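Local coordinates for D-threo-3-hydroxyaspartate dehydratase (PDB 3WQC), which catalyses the pyridoxal-phosphate-dependent deamination of D-threo-3-hydroxyaspartate to oxaloacetate and ammonia, and also dehydrates L-threo- and L-erythro-3-hydroxyaspartate and D-serine, at residues 52-57 with 248-253; 103-108 with 113-118; 120-125 with 166-171; 177-182 with 207-212; 272-277 with 282-287. All coordinates share one frame; numbering follows the deposited sequence. Where two conformers were deposited one is given.

Interaction 1: 52-57 with 248-253; sequences VKTSKS and YVFFDL. With PLP (pyridoxal-5'-phosphate), chain J.
Thr54 and Phe250 carry an apolar contact next in sequence to the cofactor-bearing lysine. The methyl CG2 of Thr54, set anti to the backbone N by the torsion of its side chain (chi1 -71° for OG1), lies 3.9 Å from Phe250 CD2 and 4.0 Å from Val249 CG1. Ser55 adds its CB, 4.0 Å from Phe250 CZ, and both residues approach the ring obliquely. Val249 CG1 in turn sits over the centre of one face of the Phe250 ring, so the methyl groups and the phenyl form one small cluster.

Loop 52-57 is braced by bonds of its own. Ser55 OG accepts from Ser57 N at 3.2 Å, an ST turn, and Lys56 N bonds to Val52 O.

The covalent link is at Lys53, whose NZ is joined to PLP C4A at 1.4 Å, the internal aldimine of a fold-type III enzyme. Lys53 O also accepts from Gln329 of the second subunit.

The two loops follow strands 47-48 and 242-243 of the parallel barrel sheet and lead into helices 58-66 and 253-258. Helix 58-66 packs on Ser55 and Val249, while helix 27-44 covers Val249 from Met30.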
# COMPACT_ATOMS: atom_id res chain seq x y z
N VAL B 52 4.02 14.91 8.92
CA VAL B 52 3.42 13.73 9.55
C VAL B 52 2.91 12.73 8.52
O VAL B 52 2.38 11.71 8.94
CB VAL B 52 2.28 14.12 10.54
CG1 VAL B 52 2.88 14.97 11.68
CG2 VAL B 52 1.09 14.82 9.85
N LYS B 53 3.13 12.95 7.22
CA LYS B 53 2.60 11.98 6.27
C LYS B 53 3.32 10.63 6.42
O LYS B 53 2.77 9.59 5.98
CB LYS B 53 2.72 12.43 4.84
CG LYS B 53 4.13 12.41 4.27
CD LYS B 53 4.02 12.98 2.84
CE LYS B 53 5.37 12.79 2.21
NZ LYS B 53 5.89 14.01 1.56
N THR B 54 4.50 10.58 7.08
CA THR B 54 5.25 9.31 7.21
C THR B 54 4.50 8.45 8.27
O THR B 54 4.44 7.20 8.03
CB THR B 54 6.66 9.63 7.74
OG1 THR B 54 7.34 10.29 6.64
CG2 THR B 54 7.43 8.36 8.10
N SER B 55 4.00 9.01 9.40
CA SER B 55 3.43 8.14 10.45
C SER B 55 1.95 8.32 10.57
O SER B 55 1.24 7.38 10.97
CB SER B 55 4.05 8.53 11.85
OG SER B 55 3.52 9.77 12.34
N LYS B 56 1.43 9.53 10.28
CA LYS B 56 0.02 9.89 10.53
C LYS B 56 -0.47 9.34 11.91
O LYS B 56 -1.64 8.95 12.06
CB LYS B 56 -0.95 9.38 9.41
CG LYS B 56 -0.47 9.87 8.04
CD LYS B 56 -1.57 9.56 7.00
CE LYS B 56 -1.02 9.88 5.63
NZ LYS B 56 -2.09 9.61 4.63
N SER B 57 0.40 9.53 12.94
CA SER B 57 0.09 8.97 14.23
C SER B 57 0.26 10.05 15.30
O SER B 57 1.32 10.63 15.40
CB SER B 57 1.00 7.76 14.48
OG SER B 57 0.62 7.14 15.75
N TYR B 248 12.57 10.96 8.30
CA TYR B 248 13.65 10.81 9.31
C TYR B 248 13.14 10.22 10.63
O TYR B 248 13.96 9.69 11.40
CB TYR B 248 14.31 12.20 9.57
CG TYR B 248 13.46 13.01 10.54
CD1 TYR B 248 12.35 13.77 10.12
CD2 TYR B 248 13.74 13.02 11.94
CE1 TYR B 248 11.53 14.44 11.01
CE2 TYR B 248 12.91 13.65 12.82
CZ TYR B 248 11.86 14.42 12.39
OH TYR B 248 11.06 15.10 13.27
N VAL B 249 11.89 10.41 11.00
CA VAL B 249 11.42 9.96 12.29
C VAL B 249 11.69 8.46 12.44
O VAL B 249 12.07 8.00 13.59
CB VAL B 249 9.93 10.38 12.55
CG1 VAL B 249 8.92 9.63 11.63
CG2 VAL B 249 9.53 10.18 14.03
N PHE B 250 11.53 7.72 11.33
CA PHE B 250 11.85 6.29 11.34
C PHE B 250 13.07 5.90 10.55
O PHE B 250 13.72 4.86 10.85
CB PHE B 250 10.65 5.44 10.80
CG PHE B 250 9.35 5.68 11.57
CD1 PHE B 250 9.33 5.88 12.99
CD2 PHE B 250 8.14 5.64 10.87
CE1 PHE B 250 8.10 6.05 13.69
CE2 PHE B 250 6.93 5.78 11.57
CZ PHE B 250 6.90 6.01 12.95
N PHE B 251 13.38 6.62 9.46
CA PHE B 251 14.29 6.20 8.44
C PHE B 251 13.85 4.88 7.76
O PHE B 251 12.80 4.32 8.14
CB PHE B 251 15.80 6.13 8.91
CG PHE B 251 16.38 7.50 9.19
CD1 PHE B 251 16.52 8.42 8.13
CD2 PHE B 251 16.83 7.83 10.47
CE1 PHE B 251 17.17 9.66 8.34
CE2 PHE B 251 17.46 9.09 10.70
CZ PHE B 251 17.62 9.97 9.62
N ASP B 252 14.62 4.45 6.77
CA ASP B 252 14.32 3.28 5.98
C ASP B 252 15.49 2.95 5.12
O ASP B 252 16.57 3.61 5.24
CB ASP B 252 12.99 3.46 5.19
CG ASP B 252 13.04 4.64 4.21
OD1 ASP B 252 14.18 4.93 3.73
OD2 ASP B 252 11.99 5.25 3.91
N LEU B 253 15.39 1.89 4.31
CA LEU B 253 16.56 1.47 3.54
C LEU B 253 16.88 2.37 2.35
O LEU B 253 18.05 2.52 1.96
CB LEU B 253 16.38 0.04 3.01
CG LEU B 253 16.29 -1.00 4.19
CD1 LEU B 253 15.79 -2.31 3.58
CD2 LEU B 253 17.68 -1.15 4.83
N1 PLP J . 7.71 18.62 2.14
C2 PLP J . 6.80 18.15 1.26
C2A PLP J . 5.99 19.10 0.41
C3 PLP J . 6.59 16.73 1.17
O3 PLP J . 5.68 16.27 0.32
C4 PLP J . 7.40 15.87 2.00
C4A PLP J . 7.18 14.47 1.94
C5 PLP J . 8.34 16.46 2.90
C6 PLP J . 8.51 17.85 2.88
C5A PLP J . 9.21 15.61 3.78
O4P PLP J . 10.19 14.85 2.92
P PLP J . 10.93 13.60 3.60
O1P PLP J . 11.41 14.14 4.89
O2P PLP J . 12.03 13.32 2.64
O3P PLP J . 9.96 12.51 3.82

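Interaction 2: 103-108 with 113-118; sequences PQALQL and CDLKLI
Cys113 makes the polar link to Leu108: its N donates to Leu108 O at 3.0 Å, with an N-H...O angle of 158°. The bond ties the start of the returning chain to the last turns of the helix, and it draws Cys113 CB to within 3.2 Å of the same oxygen. Cys113 CB also lies beside Leu108 CB.

Asp114 is the centre of an inverse gamma turn and directs its side chain away from the helix, where its OD2 forms a salt bridge with Lys116 NZ.

Leu115 follows, turned toward the helix. With CG anti to the backbone N (chi1 174°), its CD2 branch is carried into the helix surface, 3.8 Å from Ala105 CA and 4.0 Å from Leu108 CD1. One methyl thus fills the angle between two residues a turn apart.

Lys116 has its NZ held by Asp114 O at 2.9 Å and by a salt bridge to Asp90.

Leu117 again faces the helix, its CD2 meeting Ala105 CB at 4.1 Å. The small alanine therefore takes both leucines.

Helix segment 103-108 and strand segment 114-118 run nearly antiparallel, at 151°. Helix 102-110 and strand 114-119 complete the beta-alpha-beta unit that begins with strand 90-93. Ile91 of that strand touches Cys113 and Leu115, and helix 77-85 flanks the contact through Ala80 and Phe84.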
# COMPACT_ATOMS: atom_id res chain seq x y z
N PRO B 103 -14.28 24.43 0.99
CA PRO B 103 -15.22 24.43 2.16
C PRO B 103 -14.61 23.68 3.32
O PRO B 103 -14.75 24.14 4.46
CB PRO B 103 -16.48 23.73 1.59
CG PRO B 103 -16.47 24.15 0.04
CD PRO B 103 -14.94 24.02 -0.28
N GLN B 104 -13.93 22.56 3.10
CA GLN B 104 -13.33 21.85 4.26
C GLN B 104 -12.23 22.67 4.90
O GLN B 104 -12.12 22.74 6.12
CB GLN B 104 -12.75 20.51 3.79
CG GLN B 104 -12.43 19.77 5.08
CD GLN B 104 -11.82 18.42 4.90
OE1 GLN B 104 -11.47 17.69 5.94
NE2 GLN B 104 -11.68 18.00 3.61
N ALA B 105 -11.39 23.36 4.07
CA ALA B 105 -10.32 24.18 4.67
C ALA B 105 -10.98 25.35 5.45
O ALA B 105 -10.44 25.67 6.53
CB ALA B 105 -9.46 24.73 3.53
N LEU B 106 -12.04 25.94 4.90
CA LEU B 106 -12.77 27.04 5.60
C LEU B 106 -13.27 26.52 6.95
O LEU B 106 -13.10 27.23 8.00
CB LEU B 106 -13.90 27.54 4.70
CG LEU B 106 -14.77 28.63 5.36
CD1 LEU B 106 -13.96 29.88 5.68
CD2 LEU B 106 -16.01 28.87 4.50
N GLN B 107 -13.91 25.36 6.95
CA GLN B 107 -14.47 24.87 8.22
C GLN B 107 -13.39 24.65 9.27
O GLN B 107 -13.60 24.98 10.45
CB GLN B 107 -15.20 23.56 7.93
CG GLN B 107 -16.42 23.77 7.03
CD GLN B 107 -16.78 22.56 6.17
OE1 GLN B 107 -16.25 21.45 6.36
NE2 GLN B 107 -17.72 22.76 5.20
N LEU B 108 -12.24 24.06 8.88
CA LEU B 108 -11.13 23.84 9.81
C LEU B 108 -10.70 25.21 10.40
O LEU B 108 -10.46 25.33 11.61
CB LEU B 108 -9.97 23.15 9.12
CG LEU B 108 -10.13 21.64 9.12
CD1 LEU B 108 -9.23 21.10 8.02
CD2 LEU B 108 -9.69 21.03 10.48
N CYS B 113 -8.40 26.14 13.57
CA CYS B 113 -7.14 25.61 13.07
C CYS B 113 -6.42 26.69 12.21
O CYS B 113 -7.03 27.27 11.32
CB CYS B 113 -7.44 24.38 12.20
SG CYS B 113 -5.91 23.58 11.56
N ASP B 114 -5.15 26.94 12.49
CA ASP B 114 -4.38 27.94 11.72
C ASP B 114 -3.81 27.20 10.54
O ASP B 114 -2.60 26.89 10.45
CB ASP B 114 -3.28 28.50 12.54
CG ASP B 114 -2.69 29.73 11.86
OD1 ASP B 114 -3.49 30.46 11.21
OD2 ASP B 114 -1.51 30.09 12.07
N LEU B 115 -4.71 26.86 9.64
CA LEU B 115 -4.40 25.97 8.51
C LEU B 115 -3.88 26.84 7.35
O LEU B 115 -4.57 27.80 6.94
CB LEU B 115 -5.73 25.28 8.08
CG LEU B 115 -5.57 24.42 6.81
CD1 LEU B 115 -4.61 23.21 7.06
CD2 LEU B 115 -6.98 24.00 6.40
N LYS B 116 -2.74 26.48 6.82
CA LYS B 116 -2.12 27.19 5.66
C LYS B 116 -2.26 26.32 4.43
O LYS B 116 -2.12 25.07 4.50
CB LYS B 116 -0.61 27.42 5.90
CG LYS B 116 -0.30 28.56 6.85
CD LYS B 116 -0.63 28.48 8.19
CE LYS B 116 0.36 27.55 8.92
NZ LYS B 116 0.07 28.09 10.34
N LEU B 117 -2.57 26.94 3.30
CA LEU B 117 -2.73 26.25 2.00
C LEU B 117 -1.59 26.67 1.07
O LEU B 117 -0.94 27.72 1.34
CB LEU B 117 -4.09 26.66 1.35
CG LEU B 117 -5.28 26.49 2.28
CD1 LEU B 117 -6.57 26.95 1.57
CD2 LEU B 117 -5.43 24.95 2.66
N ILE B 118 -1.39 25.95 -0.03
CA ILE B 118 -0.33 26.30 -0.97
C ILE B 118 -0.91 26.30 -2.36
O ILE B 118 -1.84 25.54 -2.70
CB ILE B 118 0.91 25.36 -0.85
CG1 ILE B 118 0.67 23.98 -1.46
CG2 ILE B 118 1.38 25.28 0.62
CD1 ILE B 118 1.97 23.14 -1.51

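Interaction 3: 120-125 with 166-171; sequences DSVAAA and GRTLHD
Thr168 on helix 159-171 presents its side chain directly to Ala125 on helix 122-135. Its CB comes first, 4.0 Å from Ala125 CB. Beyond it the side chain divides. The methyl CG2, placed anti to the backbone N while OG1 stands beside that N (chi1 -65°), runs on toward the neighbouring helix and meets Ala125 CB at 3.7 Å, with the carbonyl carbon of Ala125 almost as near. The other branch, OG1, lies 4.1 Å from Val122 CG1, a van der Waals approach between two side chains that cross at about a right angle. The polar need of this hydroxyl is met within its own helix, where it is hydrogen-bonded to Ala164 O one turn earlier.

Leu169 supplies the second apolar arm. Although its CB does not head straight for the other helix, the chain bends so that CD2 arrives 3.8 Å from Ala125 CB. The alanine methyl thus fits between a threonine methyl and a leucine methyl from successive residues, and its small size is consistent with the close approach of the backbones, the CA atoms of Ala125 and Leu169 being 5.9 Å apart.

The approach is made near the start of helix 122-135, where Ser121 is the N-cap: its OG accepts from Ala124 N at 3.0 Å. Ile165 also packs on Val122 and Ala125, while Leu351 of the second subunit touches Ala123 and Ala124.

The contact joins two helices on the outside of the barrel through dispersion forces, and the threonine hydroxyl, already bonded to the Ala164 carbonyl of its own helix, can border valine without needing a partner across the interface.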
# COMPACT_ATOMS: atom_id res chain seq x y z
N ASP B 120 0.40 27.16 -6.80
CA ASP B 120 1.48 27.45 -7.77
C ASP B 120 0.94 27.97 -9.10
O ASP B 120 1.68 27.94 -10.11
CB ASP B 120 2.41 26.26 -7.99
CG ASP B 120 1.77 25.12 -8.69
OD1 ASP B 120 0.57 25.16 -9.04
OD2 ASP B 120 2.49 24.10 -8.96
N SER B 121 -0.31 28.52 -9.07
CA SER B 121 -0.90 28.97 -10.30
C SER B 121 -1.80 30.18 -10.01
O SER B 121 -2.34 30.31 -8.91
CB SER B 121 -1.69 27.85 -11.00
OG SER B 121 -2.83 27.49 -10.22
N VAL B 122 -1.94 31.01 -11.05
CA VAL B 122 -2.88 32.15 -10.93
C VAL B 122 -4.31 31.60 -10.74
O VAL B 122 -5.07 32.12 -9.94
CB VAL B 122 -2.78 33.00 -12.19
CG1 VAL B 122 -3.88 34.08 -12.14
CG2 VAL B 122 -1.38 33.65 -12.28
N ALA B 123 -4.71 30.55 -11.50
CA ALA B 123 -6.12 30.06 -11.37
C ALA B 123 -6.39 29.56 -9.94
O ALA B 123 -7.48 29.84 -9.41
CB ALA B 123 -6.38 28.93 -12.33
N ALA B 124 -5.40 28.85 -9.30
CA ALA B 124 -5.70 28.39 -7.91
C ALA B 124 -5.79 29.58 -6.97
O ALA B 124 -6.63 29.63 -6.07
CB ALA B 124 -4.66 27.37 -7.45
N ALA B 125 -4.91 30.59 -7.18
CA ALA B 125 -4.95 31.78 -6.34
C ALA B 125 -6.28 32.50 -6.49
O ALA B 125 -6.83 33.01 -5.53
CB ALA B 125 -3.73 32.68 -6.67
N GLY B 166 1.36 36.18 -6.39
CA GLY B 166 1.36 36.91 -5.14
C GLY B 166 0.38 38.10 -5.12
O GLY B 166 -0.29 38.32 -4.10
N ARG B 167 0.30 38.87 -6.22
CA ARG B 167 -0.69 39.97 -6.29
C ARG B 167 -2.09 39.47 -6.25
O ARG B 167 -2.96 40.07 -5.64
CB ARG B 167 -0.38 40.82 -7.52
CG ARG B 167 0.90 41.59 -7.37
CD ARG B 167 1.30 42.24 -8.69
NE ARG B 167 2.51 43.06 -8.49
CZ ARG B 167 3.34 43.33 -9.50
NH1 ARG B 167 3.18 42.73 -10.71
NH2 ARG B 167 4.40 44.09 -9.28
N THR B 168 -2.37 38.36 -6.95
CA THR B 168 -3.75 37.85 -6.97
C THR B 168 -4.18 37.57 -5.51
O THR B 168 -5.30 37.91 -5.08
CB THR B 168 -3.83 36.56 -7.79
OG1 THR B 168 -3.51 36.86 -9.15
CG2 THR B 168 -5.23 35.92 -7.70
N LEU B 169 -3.25 36.92 -4.75
CA LEU B 169 -3.58 36.65 -3.34
C LEU B 169 -3.69 37.92 -2.50
O LEU B 169 -4.68 38.15 -1.77
CB LEU B 169 -2.48 35.72 -2.74
CG LEU B 169 -2.49 34.30 -3.35
CD1 LEU B 169 -1.17 33.58 -2.91
CD2 LEU B 169 -3.74 33.49 -2.96
N HIS B 170 -2.66 38.79 -2.62
CA HIS B 170 -2.60 39.97 -1.72
C HIS B 170 -3.67 41.02 -2.03
O HIS B 170 -4.39 41.51 -1.15
CB HIS B 170 -1.21 40.55 -1.84
CG HIS B 170 -0.98 41.70 -0.93
ND1 HIS B 170 -0.84 41.54 0.42
CD2 HIS B 170 -0.81 43.03 -1.16
CE1 HIS B 170 -0.65 42.75 1.01
NE2 HIS B 170 -0.59 43.64 0.06
N ASP B 171 -3.87 41.29 -3.36
CA ASP B 171 -4.86 42.28 -3.79
C ASP B 171 -6.25 41.69 -3.50
O ASP B 171 -7.22 42.46 -3.30
CB ASP B 171 -4.81 42.51 -5.28
CG ASP B 171 -3.55 43.18 -5.72
OD1 ASP B 171 -2.81 43.80 -4.94
OD2 ASP B 171 -3.27 43.09 -6.99

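Interaction 4: 177-182 with 207-212; sequences GGVLTH and VQAAEA. With PLP (pyridoxal-5'-phosphate), chain J.
Strand 175-180 and helix 192-215 come closest at Val179 and Ala210, whose CA atoms lie 6.3 Å apart. Just before this point Gly178 adopts an extended backbone with phi at 163°, where a CB would be jammed against the preceding carbonyl oxygen.

Val179 fills the space between the two elements with both of its methyls. CG2, lodged between the backbone N and the carbonyl carbon, reaches Ala210 CB at 3.8 Å, and CG1 stands 4.4 Å from Ala209 CB. Two adjacent alanines thus receive one branched side chain. Cys206 and Leu213 of the same helix and Ile145 of strand 140-146 also pack on this valine.

At the other end of the segment, His182 turns to the cofactor. With CG anti to the backbone N (chi1 171°), its imidazole lies against the pyridine, and PLP C3 stands 3.8 Å above the centre of one face of the imidazole. Further along, His182 CE1 approaches PLP O4P at 3.5 Å, while ND1 is hydrogen-bonded to Gly226 O, which probably helps to hold the ring's rotation. An alanine at His182 would remove the imidazole and is likely to leave one side of the pyridine without the ring that covers it and the Gly226 carbonyl without its donor.

One short segment therefore combines purely apolar packing on the outer helix with a flat aromatic surface against PLP, consistent with a barrel strand that leads from the shell to the active site.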
# COMPACT_ATOMS: atom_id res chain seq x y z
N GLY B 177 1.53 34.27 2.89
CA GLY B 177 2.23 34.00 4.12
C GLY B 177 3.66 33.55 3.93
O GLY B 177 4.44 33.47 4.91
N GLY B 178 4.07 33.19 2.69
CA GLY B 178 5.40 32.63 2.55
C GLY B 178 5.54 31.92 1.23
O GLY B 178 4.64 31.88 0.39
N VAL B 179 6.74 31.30 1.07
CA VAL B 179 7.05 30.41 -0.05
C VAL B 179 7.58 29.11 0.53
O VAL B 179 8.17 29.07 1.64
CB VAL B 179 8.14 30.98 -1.01
CG1 VAL B 179 7.49 32.11 -1.83
CG2 VAL B 179 9.38 31.54 -0.27
N LEU B 180 7.41 28.00 -0.21
CA LEU B 180 7.97 26.75 0.25
C LEU B 180 8.50 25.99 -0.97
O LEU B 180 7.97 26.16 -2.10
CB LEU B 180 6.96 25.86 1.03
CG LEU B 180 5.87 25.16 0.19
CD1 LEU B 180 5.25 24.00 1.03
CD2 LEU B 180 4.74 26.11 -0.28
N THR B 181 9.44 25.06 -0.73
CA THR B 181 9.92 24.22 -1.80
C THR B 181 10.25 22.86 -1.17
O THR B 181 10.56 22.81 0.06
CB THR B 181 11.19 24.79 -2.52
OG1 THR B 181 11.39 23.99 -3.70
CG2 THR B 181 12.40 24.75 -1.64
N HIS B 182 10.19 21.79 -1.98
CA HIS B 182 10.61 20.48 -1.55
C HIS B 182 11.52 19.93 -2.56
O HIS B 182 11.08 19.63 -3.74
CB HIS B 182 9.34 19.61 -1.46
CG HIS B 182 9.57 18.14 -1.24
ND1 HIS B 182 10.23 17.59 -0.12
CD2 HIS B 182 9.20 17.04 -2.06
CE1 HIS B 182 10.18 16.19 -0.26
NE2 HIS B 182 9.62 15.89 -1.41
N VAL B 207 14.80 31.12 -1.28
CA VAL B 207 15.07 32.48 -0.83
C VAL B 207 15.02 33.44 -2.04
O VAL B 207 14.45 34.55 -1.87
CB VAL B 207 16.46 32.47 -0.13
CG1 VAL B 207 16.87 33.94 0.15
CG2 VAL B 207 16.36 31.73 1.23
N GLN B 208 15.49 33.02 -3.22
CA GLN B 208 15.37 33.89 -4.41
C GLN B 208 13.92 34.25 -4.67
O GLN B 208 13.59 35.43 -4.94
CB GLN B 208 15.95 33.16 -5.64
CG GLN B 208 15.80 33.86 -7.00
CD GLN B 208 16.31 33.02 -8.17
OE1 GLN B 208 16.67 31.85 -7.96
NE2 GLN B 208 16.08 33.46 -9.36
N ALA B 209 13.02 33.24 -4.57
CA ALA B 209 11.59 33.55 -4.84
C ALA B 209 11.08 34.53 -3.79
O ALA B 209 10.32 35.47 -4.12
CB ALA B 209 10.79 32.25 -4.80
N ALA B 210 11.44 34.30 -2.49
CA ALA B 210 10.92 35.19 -1.41
C ALA B 210 11.45 36.63 -1.71
O ALA B 210 10.68 37.59 -1.53
CB ALA B 210 11.40 34.72 -0.06
N GLU B 211 12.73 36.69 -2.07
CA GLU B 211 13.31 38.05 -2.29
C GLU B 211 12.66 38.77 -3.47
O GLU B 211 12.52 40.02 -3.48
CB GLU B 211 14.81 37.97 -2.47
CG GLU B 211 15.44 37.62 -1.15
CD GLU B 211 16.94 37.38 -1.26
OE1 GLU B 211 17.64 37.22 -0.21
OE2 GLU B 211 17.49 37.34 -2.38
N ALA B 212 12.25 38.02 -4.50
CA ALA B 212 11.55 38.63 -5.67
C ALA B 212 10.18 39.16 -5.21
O ALA B 212 9.80 40.29 -5.55
CB ALA B 212 11.42 37.61 -6.80
N1 PLP J . 7.71 18.62 2.14
C2 PLP J . 6.80 18.15 1.26
C2A PLP J . 5.99 19.10 0.41
C3 PLP J . 6.59 16.73 1.17
O3 PLP J . 5.68 16.27 0.32
C4 PLP J . 7.40 15.87 2.00
C4A PLP J . 7.18 14.47 1.94
C5 PLP J . 8.34 16.46 2.90
C6 PLP J . 8.51 17.85 2.88
C5A PLP J . 9.21 15.61 3.78
O4P PLP J . 10.19 14.85 2.92
P PLP J . 10.93 13.60 3.60
O1P PLP J . 11.41 14.14 4.89
O2P PLP J . 12.03 13.32 2.64
O3P PLP J . 9.96 12.51 3.82

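Interaction 5: 272-277 with 282-287; sequences ATVIGH and GWAIVD
Asp287 and Thr273 cross obliquely at the far end of the hairpin. The carboxylate OD1 of Asp287 takes the backbone N-H of Thr273 at an N...OD1 distance of 2.8 Å, nearly straight at 174° but from above the carboxylate plane. Asp287 N returns a bond to Thr273 O. Chi1 of 67° folds the carboxylate back over its own backbone toward this N-H. OD2 is shared by Thr20 and by a salt bridge to Arg101 of the second subunit. With an asparagine in place of Asp287, the negative charge facing Arg101 of the neighbouring subunit is likely to be lost.

Val274 and Val286, a non-hydrogen-bonded pair, lie across each other with CG2 of the first 4.0 Å from CG1 of the second. His277 and Ala284 share that face; the imidazole CD2 is 3.9 Å from Ala284 CB, and its NE2 bonds to Phe349 O.

Ile275 and Gly276 both oppose Ile285 in a classic beta bulge. Ile285 O accepts from Ile275 N at 2.8 Å and more weakly from Gly276 N, while Ile285 N donates to Gly276 O with a nearly straight N-H...O angle of 177°, though from above the carbonyl plane. Ile275 CG1 packs on Ile285 CG2 at 4.0 Å, and Ile275 CG2 touches Asp287 CB, the two side chains crossing at about a right angle.

The hairpin thus joins backbone pairing with a buried carboxylate held by several partners, whose negative charge is probably balanced by the arginine across the subunit boundary.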
# COMPACT_ATOMS: atom_id res chain seq x y z
N ALA B 272 7.34 -10.63 11.33
CA ALA B 272 6.80 -11.61 10.42
C ALA B 272 7.06 -12.97 11.00
O ALA B 272 8.04 -13.12 11.73
CB ALA B 272 7.47 -11.48 9.03
N THR B 273 6.27 -13.94 10.61
CA THR B 273 6.51 -15.33 10.98
C THR B 273 6.86 -16.17 9.77
O THR B 273 6.22 -16.02 8.67
CB THR B 273 5.19 -15.93 11.61
OG1 THR B 273 4.90 -15.21 12.81
CG2 THR B 273 5.35 -17.39 12.03
N VAL B 274 7.79 -17.17 9.96
CA VAL B 274 8.04 -18.11 8.90
C VAL B 274 6.89 -19.16 8.85
O VAL B 274 6.57 -19.79 9.90
CB VAL B 274 9.37 -18.84 9.20
CG1 VAL B 274 9.56 -19.95 8.13
CG2 VAL B 274 10.54 -17.84 9.06
N ILE B 275 6.22 -19.29 7.70
CA ILE B 275 5.10 -20.17 7.56
C ILE B 275 5.35 -21.34 6.58
O ILE B 275 4.50 -22.23 6.42
CB ILE B 275 3.82 -19.39 7.11
CG1 ILE B 275 4.08 -18.69 5.76
CG2 ILE B 275 3.42 -18.37 8.18
CD1 ILE B 275 2.79 -18.06 5.13
N GLY B 276 6.54 -21.41 5.99
CA GLY B 276 6.81 -22.53 5.08
C GLY B 276 8.16 -22.37 4.43
O GLY B 276 8.89 -21.41 4.74
N HIS B 277 8.52 -23.34 3.57
CA HIS B 277 9.76 -23.30 2.83
C HIS B 277 9.62 -23.88 1.42
O HIS B 277 8.70 -24.68 1.14
CB HIS B 277 10.81 -24.16 3.55
CG HIS B 277 11.10 -23.73 4.95
ND1 HIS B 277 10.38 -24.17 6.06
CD2 HIS B 277 11.95 -22.77 5.41
CE1 HIS B 277 10.85 -23.56 7.17
NE2 HIS B 277 11.80 -22.68 6.78
N GLY B 282 16.21 -22.83 -1.53
CA GLY B 282 16.70 -21.96 -0.44
C GLY B 282 15.68 -20.88 -0.04
O GLY B 282 16.09 -19.79 0.42
N TRP B 283 14.36 -21.15 -0.20
CA TRP B 283 13.35 -20.17 0.20
C TRP B 283 12.77 -20.42 1.53
O TRP B 283 12.42 -21.61 1.82
CB TRP B 283 12.14 -20.24 -0.71
CG TRP B 283 12.34 -19.76 -2.13
CD1 TRP B 283 13.54 -19.28 -2.72
CD2 TRP B 283 11.32 -19.73 -3.17
NE1 TRP B 283 13.30 -18.94 -4.03
CE2 TRP B 283 11.96 -19.19 -4.37
CE3 TRP B 283 9.98 -20.14 -3.26
CZ2 TRP B 283 11.27 -19.05 -5.59
CZ3 TRP B 283 9.28 -19.93 -4.46
CH2 TRP B 283 9.92 -19.42 -5.63
N ALA B 284 12.67 -19.40 2.40
CA ALA B 284 11.71 -19.47 3.53
C ALA B 284 10.53 -18.58 3.12
O ALA B 284 10.72 -17.54 2.51
CB ALA B 284 12.35 -18.95 4.85
N ILE B 285 9.30 -19.00 3.42
CA ILE B 285 8.14 -18.21 3.09
C ILE B 285 7.66 -17.57 4.40
O ILE B 285 7.49 -18.27 5.45
CB ILE B 285 7.01 -19.11 2.47
CG1 ILE B 285 7.47 -20.00 1.26
CG2 ILE B 285 5.79 -18.24 2.18
CD1 ILE B 285 8.23 -19.31 0.31
N VAL B 286 7.40 -16.23 4.39
CA VAL B 286 6.95 -15.55 5.60
C VAL B 286 5.58 -14.95 5.32
O VAL B 286 5.13 -14.87 4.15
CB VAL B 286 7.94 -14.45 6.03
CG1 VAL B 286 9.28 -15.09 6.46
CG2 VAL B 286 8.13 -13.35 4.94
N ASP B 287 4.87 -14.60 6.41
CA ASP B 287 3.53 -13.98 6.31
C ASP B 287 3.52 -12.48 6.15
O ASP B 287 2.45 -11.87 6.24
CB ASP B 287 2.63 -14.46 7.47
CG ASP B 287 3.11 -13.95 8.81
OD1 ASP B 287 4.14 -13.22 8.92
OD2 ASP B 287 2.43 -14.27 9.82

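How the interactions relate
Interactions 2, 3 and 4 follow one another along the chain and are nested inside the loop that interaction 1 closes; all four belong to the alanine-racemase-like barrel. Interaction 5 comes later, in the second domain, with its centre about 47 to 55 Å from those of interactions 2, 3 and 4. Interactions 2 and 4 share the parallel sheet and touch where Ile118 CG2 meets Leu180 CD2 at 3.6 Å, while helix 159-171 of interaction 3 leads into strand 175-180 of interaction 4. Interactions 1 and 4, with centres about 26 Å apart, both reach PLP, one through Lys53 and the other through His182, without touching each other. The second subunit reaches interactions 1, 3 and 5, so both domains contribute to the dimer in the crystal.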